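Local coordinates for ABC transporter substrate-binding protein (Bradyrhizobium japonicum, PDB 4I1D) that probably captures small solutes in the periplasm for uptake by an ABC transporter and carries bound d-malate here, at residues 79-84 with 98-103; 83-88 with 248-253; 145-150 with 162-167. All coordinates share one frame; numbering follows the deposited sequence.

Interaction 1 of 3, residues 79-84 with 98-103; sequences LDFSKI and YSVSYE
Set between Leu-79 and Phe-81, the two residues that touch Ser-99 and Val-100, Asp-80 OD1 accepts two hydrogen bonds from Ser-82. Ser-82 N lies 3.1 Å from Asp-80 OD1 and approaches from above the carboxylate plane, closing an Asx turn. Ser-82 OG comes to the same oxygen on its syn side and from the same face. This is an example of an Asx turn that probably helps set the course of a loop whose apolar residues do the packing, since everything that crosses to 98-103 is van der Waals contact.

Leu-79 lays its CD1 methyl on the backbone, 3.8 Å from Tyr-98 C and equally near Ser-99 N. Phe-81 uses its rim: CE1 stands 3.7 Å from Val-100 CG2, while CZ lies 3.9 Å from Ser-99 O, and both partners lie close to the ring plane. With CG1 anti to the backbone N (chi1 -171°), Val-100 holds CG2 anti to its carbonyl carbon, at the ring edge and 4.2 Å from Leu-79 CD1. One face of the ring carries Leu-79 CB, 3.9 Å above the plane and offset toward the rim, and Arg-95 adds a cation-pi contact.

The loop thus packs on the residues leading into strand 100-112 and on Val-100, which pairs with Leu-233 of strand 219-235. Leu-79 also reaches Ile-235 of that strand and Leu-249 of helix 242-252.

Interaction 2 of 3, residues 83-88 with 248-253; sequences KIPNAA and FLNEAV
Lys-83 meets Asn-250 through its backbone, with O 4.5 Å from Asn-250 CB, while its long side chain leads away. Ile-84, at the N-cap position of helix 85-88, is the first residue to pack closely. Its CG2 methyl, anti to the backbone N, lies 3.6 Å from Asn-250 CA and slides along the base of that side chain, and CD1 extends to Leu-249 CD2. Pro-85 crosses the Asn-250 amide at about a right angle, placing CD 3.2 Å from OD1; with no N-H to donate, Pro-85 meets this oxygen by packing.

Asn-86 provides the polar centre, a worked example of two asparagines tying two helices together. Its backbone N donates to Asn-250 OD1 over 2.8 Å (N-H...O 156°), nearly along the C=O axis. Asn-250 can offer this oxygen because its CG is anti to the backbone N (chi1 -176°), extending the amide toward the first turn of helix 85-88. In return, Asn-86 ND2 gives an almost straight bond (177°) to Asn-250 O, also 2.8 Å long. The acceptor lies in the Asn-86 amide plane, although the donor stands above the plane of the carbonyl. The two amide planes are nearly parallel. Asn-86 CB also meets Val-253 CG2 at 3.6 Å, and the same methyl packs beside Ala-87 N and CB.

This joins the beginning of short helix 85-88 to the last turn of helix 242-252. Leu-249 continues inward onto Leu-233 and Ile-235 of strand 219-235, and Phe-248 and Glu-251 pack against helix 12-30.

Interaction 3 of 3, residues 145-150 with 162-167; sequences ATLEAA and YPLDVD
The Tyr-162 ring and the Glu-148 carboxylate meet with their planes turned 68° apart, and Glu-148 OE1 sits at the hydroxyl edge of the ring, near its plane. Tyr-162 OH donates a hydrogen bond to this oxygen; the modelled separation of 2.4 Å is very short, so its exact length is doubtful. Trp-306 NE1 gives OE1 a second hydrogen bond, so two donors grip one oxygen in a buried setting and probably stabilise a negative charge there.

Glu-148 starts off to the side of the contact, and the bend at chi2 (87°) brings its carboxylate round to the tyrosine. CG itself lies 3.4 Å from Tyr-162 OH. Leu-164 crosses the same side chain at about a right angle: CD1 rests 3.9 Å from both CD and OE1 of Glu-148, and CD2 approaches CG. The polar pair is thereby bordered by hydrocarbon.

The apolar contact continues along the helix. Leu-147 CB stands 4.1 Å from Leu-164 CD1, and its own CD1 meets Val-166 CG1 at 4.3 Å. Leu-164 lies against Glu-148 and Val-166 against Leu-147, so the two segments run in opposite order.

The first turn of helix 146-153 is in this way joined to the approach and start of helix 166-176. Trp-306 of helix 303-306 touches Leu-147 and Tyr-162, while helix 309-321 packs on Leu-147 through Trp-318 and on Val-166 through Ala-314 and Arg-317.

How the interactions relate
Interactions 1 and 2 form one continuous patch: their centres lie only 6 Å apart, and both use Lys-83 and Ile-84. Phe-81 CD1 packs 3.7 Å from Ala-87 CB, and Val-100 CG1 lies 3.8 Å from Val-253 CG1, so loop, strand and helix end share one apolar patch. Interaction 3 stands apart, its centre 29 Å from interaction 1 and 34 Å from interaction 2, on the opposite side of the chain's centre from the latter. Members of the periplasmic binding protein clan are two-lobed, and interaction 3 probably lies in the other lobe. None of the three touches the d-malate pocket formed by Thr-185, Ser-186, Gly-187, Trp-205 and Arg-208; all lie away from it.

Interaction 1 of 3, residues 79-84 with 98-103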
loop_
_atom_site.group_PDB
_atom_site.type_symbol
_atom_site.label_atom_id
_atom_site.label_comp_id
_atom_site.label_asym_id
_atom_site.label_seq_id
_atom_site.Cartn_x
_atom_site.Cartn_y
_atom_site.Cartn_z
ATOM N N LEU A 79 -30.309 -32.772 -11.829
ATOM C CA LEU A 79 -31.635 -33.169 -11.367
ATOM C C LEU A 79 -32.219 -34.355 -12.136
ATOM O O LEU A 79 -32.191 -34.386 -13.371
ATOM C CB LEU A 79 -32.602 -31.987 -11.421
ATOM C CG LEU A 79 -32.272 -30.788 -10.529
ATOM C CD1 LEU A 79 -33.362 -29.732 -10.653
ATOM C CD2 LEU A 79 -32.098 -31.233 -9.084
ATOM N N ASP A 80 -32.751 -35.321 -11.391
ATOM C CA ASP A 80 -33.506 -36.422 -11.981
ATOM C C ASP A 80 -34.991 -36.070 -12.053
ATOM O O ASP A 80 -35.713 -36.164 -11.058
ATOM C CB ASP A 80 -33.309 -37.706 -11.174
ATOM C CG ASP A 80 -34.105 -38.873 -11.738
ATOM O OD1 ASP A 80 -34.681 -38.718 -12.840
ATOM O OD2 ASP A 80 -34.149 -39.940 -11.085
ATOM N N PHE A 81 -35.447 -35.666 -13.232
ATOM C CA PHE A 81 -36.816 -35.183 -13.386
ATOM C C PHE A 81 -37.892 -36.274 -13.361
ATOM O O PHE A 81 -39.084 -35.970 -13.419
ATOM C CB PHE A 81 -36.951 -34.316 -14.642
ATOM C CG PHE A 81 -36.225 -33.009 -14.548
ATOM C CD1 PHE A 81 -36.812 -31.919 -13.925
ATOM C CD2 PHE A 81 -34.951 -32.871 -15.070
ATOM C CE1 PHE A 81 -36.142 -30.711 -13.829
ATOM C CE2 PHE A 81 -34.274 -31.666 -14.978
ATOM C CZ PHE A 81 -34.869 -30.587 -14.355
ATOM N N SER A 82 -37.482 -37.536 -13.271
ATOM C CA SER A 82 -38.451 -38.617 -13.125
ATOM C C SER A 82 -38.980 -38.627 -11.693
ATOM O O SER A 82 -39.950 -39.315 -11.379
ATOM C CB SER A 82 -37.823 -39.969 -13.465
ATOM O OG SER A 82 -37.137 -40.507 -12.347
ATOM N N LYS A 83 -38.334 -37.853 -10.829
ATOM C CA LYS A 83 -38.740 -37.750 -9.432
ATOM C C LYS A 83 -39.409 -36.407 -9.143
ATOM O O LYS A 83 -39.851 -36.148 -8.021
ATOM C CB LYS A 83 -37.537 -37.965 -8.508
ATOM C CG LYS A 83 -36.922 -39.355 -8.628
ATOM C CD LYS A 83 -35.843 -39.599 -7.581
ATOM C CE LYS A 83 -35.337 -41.040 -7.642
ATOM N NZ LYS A 83 -34.412 -41.391 -6.518
ATOM N N ILE A 84 -39.490 -35.563 -10.167
ATOM C CA ILE A 84 -40.070 -34.233 -10.026
ATOM C C ILE A 84 -41.145 -33.994 -11.086
ATOM O O ILE A 84 -40.994 -33.138 -11.957
ATOM C CB ILE A 84 -38.979 -33.151 -10.113
ATOM C CG1 ILE A 84 -37.733 -33.608 -9.343
ATOM C CG2 ILE A 84 -39.501 -31.827 -9.581
ATOM C CD1 ILE A 84 -36.529 -32.697 -9.500
ATOM N N TYR A 98 -29.920 -28.739 -14.247
ATOM C CA TYR A 98 -29.588 -28.472 -12.851
ATOM C C TYR A 98 -30.595 -27.590 -12.119
ATOM O O TYR A 98 -30.404 -27.295 -10.943
ATOM C CB TYR A 98 -28.231 -27.770 -12.759
ATOM C CG TYR A 98 -27.152 -28.366 -13.622
ATOM C CD1 TYR A 98 -26.492 -29.521 -13.239
ATOM C CD2 TYR A 98 -26.779 -27.758 -14.814
ATOM C CE1 TYR A 98 -25.497 -30.069 -14.022
ATOM C CE2 TYR A 98 -25.785 -28.299 -15.607
ATOM C CZ TYR A 98 -25.147 -29.456 -15.203
ATOM O OH TYR A 98 -24.151 -30.006 -15.979
ATOM N N SER A 99 -31.643 -27.139 -12.797
ATOM C CA SER A 99 -32.532 -26.162 -12.177
ATOM C C SER A 99 -33.929 -26.172 -12.760
ATOM O O SER A 99 -34.159 -26.747 -13.823
ATOM C CB SER A 99 -31.948 -24.759 -12.315
ATOM O OG SER A 99 -31.965 -24.345 -13.669
ATOM N N VAL A 100 -34.857 -25.535 -12.047
ATOM C CA VAL A 100 -36.212 -25.314 -12.550
ATOM C C VAL A 100 -36.609 -23.869 -12.304
ATOM O O VAL A 100 -36.404 -23.348 -11.207
ATOM C CB VAL A 100 -37.255 -26.222 -11.865
ATOM C CG1 VAL A 100 -38.607 -26.116 -12.588
ATOM C CG2 VAL A 100 -36.782 -27.665 -11.843
ATOM N N SER A 101 -37.184 -23.226 -13.320
ATOM C CA SER A 101 -37.642 -21.838 -13.199
ATOM C C SER A 101 -38.627 -21.676 -12.046
ATOM O O SER A 101 -39.560 -22.471 -11.892
ATOM C CB SER A 101 -38.278 -21.357 -14.505
ATOM O OG SER A 101 -37.359 -21.470 -15.574
ATOM N N TYR A 102 -38.430 -20.630 -11.251
ATOM C CA TYR A 102 -39.159 -20.492 -9.989
ATOM C C TYR A 102 -40.098 -19.283 -9.987
ATOM O O TYR A 102 -41.230 -19.378 -9.530
ATOM C CB TYR A 102 -38.152 -20.427 -8.849
ATOM C CG TYR A 102 -38.718 -20.344 -7.445
ATOM C CD1 TYR A 102 -39.590 -21.312 -6.958
ATOM C CD2 TYR A 102 -38.320 -19.323 -6.586
ATOM C CE1 TYR A 102 -40.078 -21.239 -5.663
ATOM C CE2 TYR A 102 -38.800 -19.235 -5.307
ATOM C CZ TYR A 102 -39.675 -20.195 -4.843
ATOM O OH TYR A 102 -40.136 -20.105 -3.554
ATOM N N GLU A 103 -39.625 -18.159 -10.523
ATOM C CA GLU A 103 -40.435 -16.954 -10.658
ATOM C C GLU A 103 -39.800 -15.987 -11.666
ATOM O O GLU A 103 -38.582 -15.986 -11.858
ATOM C CB GLU A 103 -40.574 -16.271 -9.299
ATOM C CG GLU A 103 -39.238 -15.968 -8.637
ATOM C CD GLU A 103 -38.610 -14.649 -9.108
ATOM O OE1 GLU A 103 -37.376 -14.499 -8.990
ATOM O OE2 GLU A 103 -39.341 -13.753 -9.581
#

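Interaction 2 of 3, residues 83-88 with 248-253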
loop_
_atom_site.group_PDB
_atom_site.type_symbol
_atom_site.label_atom_id
_atom_site.label_comp_id
_atom_site.label_asym_id
_atom_site.label_seq_id
_atom_site.Cartn_x
_atom_site.Cartn_y
_atom_site.Cartn_z
ATOM N N LYS A 83 -38.334 -37.853 -10.829
ATOM C CA LYS A 83 -38.740 -37.750 -9.432
ATOM C C LYS A 83 -39.409 -36.407 -9.143
ATOM O O LYS A 83 -39.851 -36.148 -8.021
ATOM C CB LYS A 83 -37.537 -37.965 -8.508
ATOM C CG LYS A 83 -36.922 -39.355 -8.628
ATOM C CD LYS A 83 -35.843 -39.599 -7.581
ATOM C CE LYS A 83 -35.337 -41.040 -7.642
ATOM N NZ LYS A 83 -34.412 -41.391 -6.518
ATOM N N ILE A 84 -39.490 -35.563 -10.167
ATOM C CA ILE A 84 -40.070 -34.233 -10.026
ATOM C C ILE A 84 -41.145 -33.994 -11.086
ATOM O O ILE A 84 -40.994 -33.138 -11.957
ATOM C CB ILE A 84 -38.979 -33.151 -10.113
ATOM C CG1 ILE A 84 -37.733 -33.608 -9.343
ATOM C CG2 ILE A 84 -39.501 -31.827 -9.581
ATOM C CD1 ILE A 84 -36.529 -32.697 -9.500
ATOM N N PRO A 85 -42.246 -34.753 -11.003
ATOM C CA PRO A 85 -43.304 -34.749 -12.018
ATOM C C PRO A 85 -43.716 -33.335 -12.440
ATOM O O PRO A 85 -43.823 -33.054 -13.637
ATOM C CB PRO A 85 -44.463 -35.451 -11.310
ATOM C CG PRO A 85 -43.810 -36.326 -10.310
ATOM C CD PRO A 85 -42.598 -35.592 -9.843
ATOM N N ASN A 86 -43.932 -32.455 -11.468
ATOM C CA ASN A 86 -44.343 -31.093 -11.765
ATOM C C ASN A 86 -43.328 -30.349 -12.633
ATOM O O ASN A 86 -43.696 -29.550 -13.497
ATOM C CB ASN A 86 -44.635 -30.320 -10.476
ATOM C CG ASN A 86 -45.894 -30.806 -9.782
ATOM O OD1 ASN A 86 -46.825 -31.288 -10.430
ATOM N ND2 ASN A 86 -45.930 -30.685 -8.462
ATOM N N ALA A 87 -42.047 -30.621 -12.417
ATOM C CA ALA A 87 -41.013 -29.958 -13.192
ATOM C C ALA A 87 -40.900 -30.594 -14.570
ATOM O O ALA A 87 -40.689 -29.908 -15.566
ATOM C CB ALA A 87 -39.684 -30.018 -12.463
ATOM N N ALA A 88 -41.042 -31.912 -14.623
ATOM C CA ALA A 88 -41.009 -32.628 -15.894
ATOM C C ALA A 88 -42.125 -32.165 -16.824
ATOM O O ALA A 88 -41.957 -32.148 -18.046
ATOM C CB ALA A 88 -41.103 -34.134 -15.662
ATOM N N PHE A 248 -39.261 -31.464 -2.113
ATOM C CA PHE A 248 -39.682 -30.076 -1.979
ATOM C C PHE A 248 -39.717 -29.369 -3.332
ATOM O O PHE A 248 -40.614 -28.578 -3.612
ATOM C CB PHE A 248 -38.763 -29.309 -1.030
ATOM C CG PHE A 248 -38.881 -27.824 -1.166
ATOM C CD1 PHE A 248 -37.922 -27.099 -1.856
ATOM C CD2 PHE A 248 -39.971 -27.154 -0.635
ATOM C CE1 PHE A 248 -38.032 -25.726 -1.991
ATOM C CE2 PHE A 248 -40.088 -25.783 -0.771
ATOM C CZ PHE A 248 -39.117 -25.068 -1.453
ATOM N N LEU A 249 -38.728 -29.652 -4.164
ATOM C CA LEU A 249 -38.645 -29.024 -5.474
ATOM C C LEU A 249 -39.921 -29.297 -6.248
ATOM O O LEU A 249 -40.432 -28.437 -6.959
ATOM C CB LEU A 249 -37.449 -29.567 -6.255
ATOM C CG LEU A 249 -36.429 -28.511 -6.660
ATOM C CD1 LEU A 249 -35.922 -27.785 -5.426
ATOM C CD2 LEU A 249 -35.283 -29.143 -7.433
ATOM N N ASN A 250 -40.441 -30.505 -6.100
ATOM C CA ASN A 250 -41.645 -30.868 -6.811
ATOM C C ASN A 250 -42.869 -30.084 -6.323
ATOM O O ASN A 250 -43.680 -29.628 -7.132
ATOM C CB ASN A 250 -41.880 -32.371 -6.734
ATOM C CG ASN A 250 -43.069 -32.797 -7.540
ATOM O OD1 ASN A 250 -43.079 -32.652 -8.763
ATOM N ND2 ASN A 250 -44.089 -33.319 -6.867
ATOM N N GLU A 251 -42.996 -29.925 -5.006
ATOM C CA GLU A 251 -44.050 -29.078 -4.449
ATOM C C GLU A 251 -43.859 -27.586 -4.770
ATOM O O GLU A 251 -44.830 -26.838 -4.871
ATOM C CB GLU A 251 -44.179 -29.273 -2.935
ATOM C CG GLU A 251 -44.890 -30.561 -2.525
ATOM C CD GLU A 251 -46.236 -30.733 -3.220
ATOM O OE1 GLU A 251 -47.142 -29.899 -2.987
ATOM O OE2 GLU A 251 -46.382 -31.696 -4.011
ATOM N N ALA A 252 -42.611 -27.152 -4.921
ATOM C CA ALA A 252 -42.329 -25.737 -5.108
ATOM C C ALA A 252 -42.788 -25.246 -6.476
ATOM O O ALA A 252 -43.112 -24.069 -6.636
ATOM C CB ALA A 252 -40.840 -25.450 -4.915
ATOM N N VAL A 253 -42.805 -26.137 -7.464
ATOM C CA VAL A 253 -43.267 -25.749 -8.795
ATOM C C VAL A 253 -44.650 -26.317 -9.092
ATOM O O VAL A 253 -45.064 -26.416 -10.244
ATOM C CB VAL A 253 -42.273 -26.133 -9.917
ATOM C CG1 VAL A 253 -40.901 -25.519 -9.651
ATOM C CG2 VAL A 253 -42.185 -27.649 -10.095
#

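Interaction 3 of 3, residues 145-150 with 162-167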
loop_
_atom_site.group_PDB
_atom_site.type_symbol
_atom_site.label_atom_id
_atom_site.label_comp_id
_atom_site.label_asym_id
_atom_site.label_seq_id
_atom_site.Cartn_x
_atom_site.Cartn_y
_atom_site.Cartn_z
ATOM N N ALA A 145 -28.695 -6.699 -17.603
ATOM C CA ALA A 145 -29.867 -5.886 -17.967
ATOM C C ALA A 145 -29.469 -4.492 -18.447
ATOM O O ALA A 145 -30.073 -3.953 -19.369
ATOM C CB ALA A 145 -30.860 -5.785 -16.810
ATOM N N THR A 146 -28.454 -3.913 -17.814
ATOM C CA THR A 146 -27.965 -2.592 -18.205
ATOM C C THR A 146 -27.454 -2.582 -19.656
ATOM O O THR A 146 -27.824 -1.700 -20.447
ATOM C CB THR A 146 -26.862 -2.105 -17.240
ATOM O OG1 THR A 146 -27.334 -2.203 -15.890
ATOM C CG2 THR A 146 -26.472 -0.659 -17.532
ATOM N N LEU A 147 -26.614 -3.558 -20.008
ATOM C CA LEU A 147 -26.108 -3.659 -21.378
ATOM C C LEU A 147 -27.267 -3.797 -22.350
ATOM O O LEU A 147 -27.295 -3.128 -23.378
ATOM C CB LEU A 147 -25.176 -4.855 -21.541
ATOM C CG LEU A 147 -23.877 -4.803 -20.744
ATOM C CD1 LEU A 147 -22.936 -5.883 -21.236
ATOM C CD2 LEU A 147 -23.230 -3.435 -20.875
ATOM N N GLU A 148 -28.221 -4.672 -22.038
ATOM C CA GLU A 148 -29.388 -4.836 -22.918
ATOM C C GLU A 148 -30.107 -3.505 -23.173
ATOM O O GLU A 148 -30.436 -3.177 -24.315
ATOM C CB GLU A 148 -30.369 -5.873 -22.359
ATOM C CG GLU A 148 -29.898 -7.319 -22.481
ATOM C CD GLU A 148 -29.024 -7.792 -21.317
ATOM O OE1 GLU A 148 -28.822 -9.022 -21.210
ATOM O OE2 GLU A 148 -28.543 -6.954 -20.515
ATOM N N ALA A 149 -30.336 -2.738 -22.108
ATOM C CA ALA A 149 -31.073 -1.482 -22.217
ATOM C C ALA A 149 -30.318 -0.482 -23.090
ATOM O O ALA A 149 -30.919 0.261 -23.883
ATOM C CB ALA A 149 -31.346 -0.889 -20.829
ATOM N N ALA A 150 -28.999 -0.462 -22.940
ATOM C CA ALA A 150 -28.174 0.421 -23.743
ATOM C C ALA A 150 -28.297 0.062 -25.218
ATOM O O ALA A 150 -28.337 0.938 -26.064
ATOM C CB ALA A 150 -26.715 0.357 -23.294
ATOM N N TYR A 162 -29.358 -10.818 -28.657
ATOM C CA TYR A 162 -28.298 -11.798 -28.425
ATOM C C TYR A 162 -27.778 -12.425 -29.722
ATOM O O TYR A 162 -28.538 -12.631 -30.664
ATOM C CB TYR A 162 -28.773 -12.870 -27.427
ATOM C CG TYR A 162 -29.154 -12.301 -26.072
ATOM C CD1 TYR A 162 -28.184 -12.018 -25.119
ATOM C CD2 TYR A 162 -30.480 -12.037 -25.752
ATOM C CE1 TYR A 162 -28.518 -11.491 -23.882
ATOM C CE2 TYR A 162 -30.831 -11.506 -24.506
ATOM C CZ TYR A 162 -29.846 -11.234 -23.579
ATOM O OH TYR A 162 -30.180 -10.712 -22.347
ATOM N N PRO A 163 -26.466 -12.697 -29.791
ATOM C CA PRO A 163 -25.444 -12.374 -28.784
ATOM C C PRO A 163 -25.214 -10.867 -28.691
ATOM O O PRO A 163 -25.284 -10.195 -29.714
ATOM C CB PRO A 163 -24.191 -13.066 -29.329
ATOM C CG PRO A 163 -24.430 -13.165 -30.828
ATOM C CD PRO A 163 -25.901 -13.399 -30.962
ATOM N N LEU A 164 -24.954 -10.342 -27.494
ATOM C CA LEU A 164 -24.872 -8.893 -27.314
ATOM C C LEU A 164 -23.673 -8.291 -28.034
ATOM O O LEU A 164 -22.574 -8.829 -27.975
ATOM C CB LEU A 164 -24.815 -8.514 -25.830
ATOM C CG LEU A 164 -26.012 -8.874 -24.943
ATOM C CD1 LEU A 164 -25.814 -8.332 -23.541
ATOM C CD2 LEU A 164 -27.332 -8.369 -25.518
ATOM N N ASP A 165 -23.892 -7.172 -28.720
ATOM C CA ASP A 165 -22.786 -6.380 -29.241
ATOM C C ASP A 165 -22.260 -5.528 -28.087
ATOM O O ASP A 165 -22.773 -4.431 -27.821
ATOM C CB ASP A 165 -23.254 -5.492 -30.389
ATOM C CG ASP A 165 -22.116 -4.709 -31.040
ATOM O OD1 ASP A 165 -21.028 -4.597 -30.429
ATOM O OD2 ASP A 165 -22.323 -4.200 -32.169
ATOM N N VAL A 166 -21.239 -6.043 -27.404
ATOM C CA VAL A 166 -20.770 -5.447 -26.153
ATOM C C VAL A 166 -20.082 -4.090 -26.326
ATOM O O VAL A 166 -20.361 -3.161 -25.562
ATOM C CB VAL A 166 -19.905 -6.429 -25.324
ATOM C CG1 VAL A 166 -19.579 -5.826 -23.962
ATOM C CG2 VAL A 166 -20.658 -7.734 -25.127
ATOM N N ASP A 167 -19.206 -3.963 -27.323
ATOM C CA ASP A 167 -18.600 -2.660 -27.628
ATOM C C ASP A 167 -19.683 -1.602 -27.819
ATOM O O ASP A 167 -19.620 -0.522 -27.248
ATOM C CB ASP A 167 -17.739 -2.716 -28.897
ATOM C CG ASP A 167 -16.503 -3.581 -28.733
ATOM O OD1 ASP A 167 -16.273 -4.104 -27.620
ATOM O OD2 ASP A 167 -15.752 -3.736 -29.724
#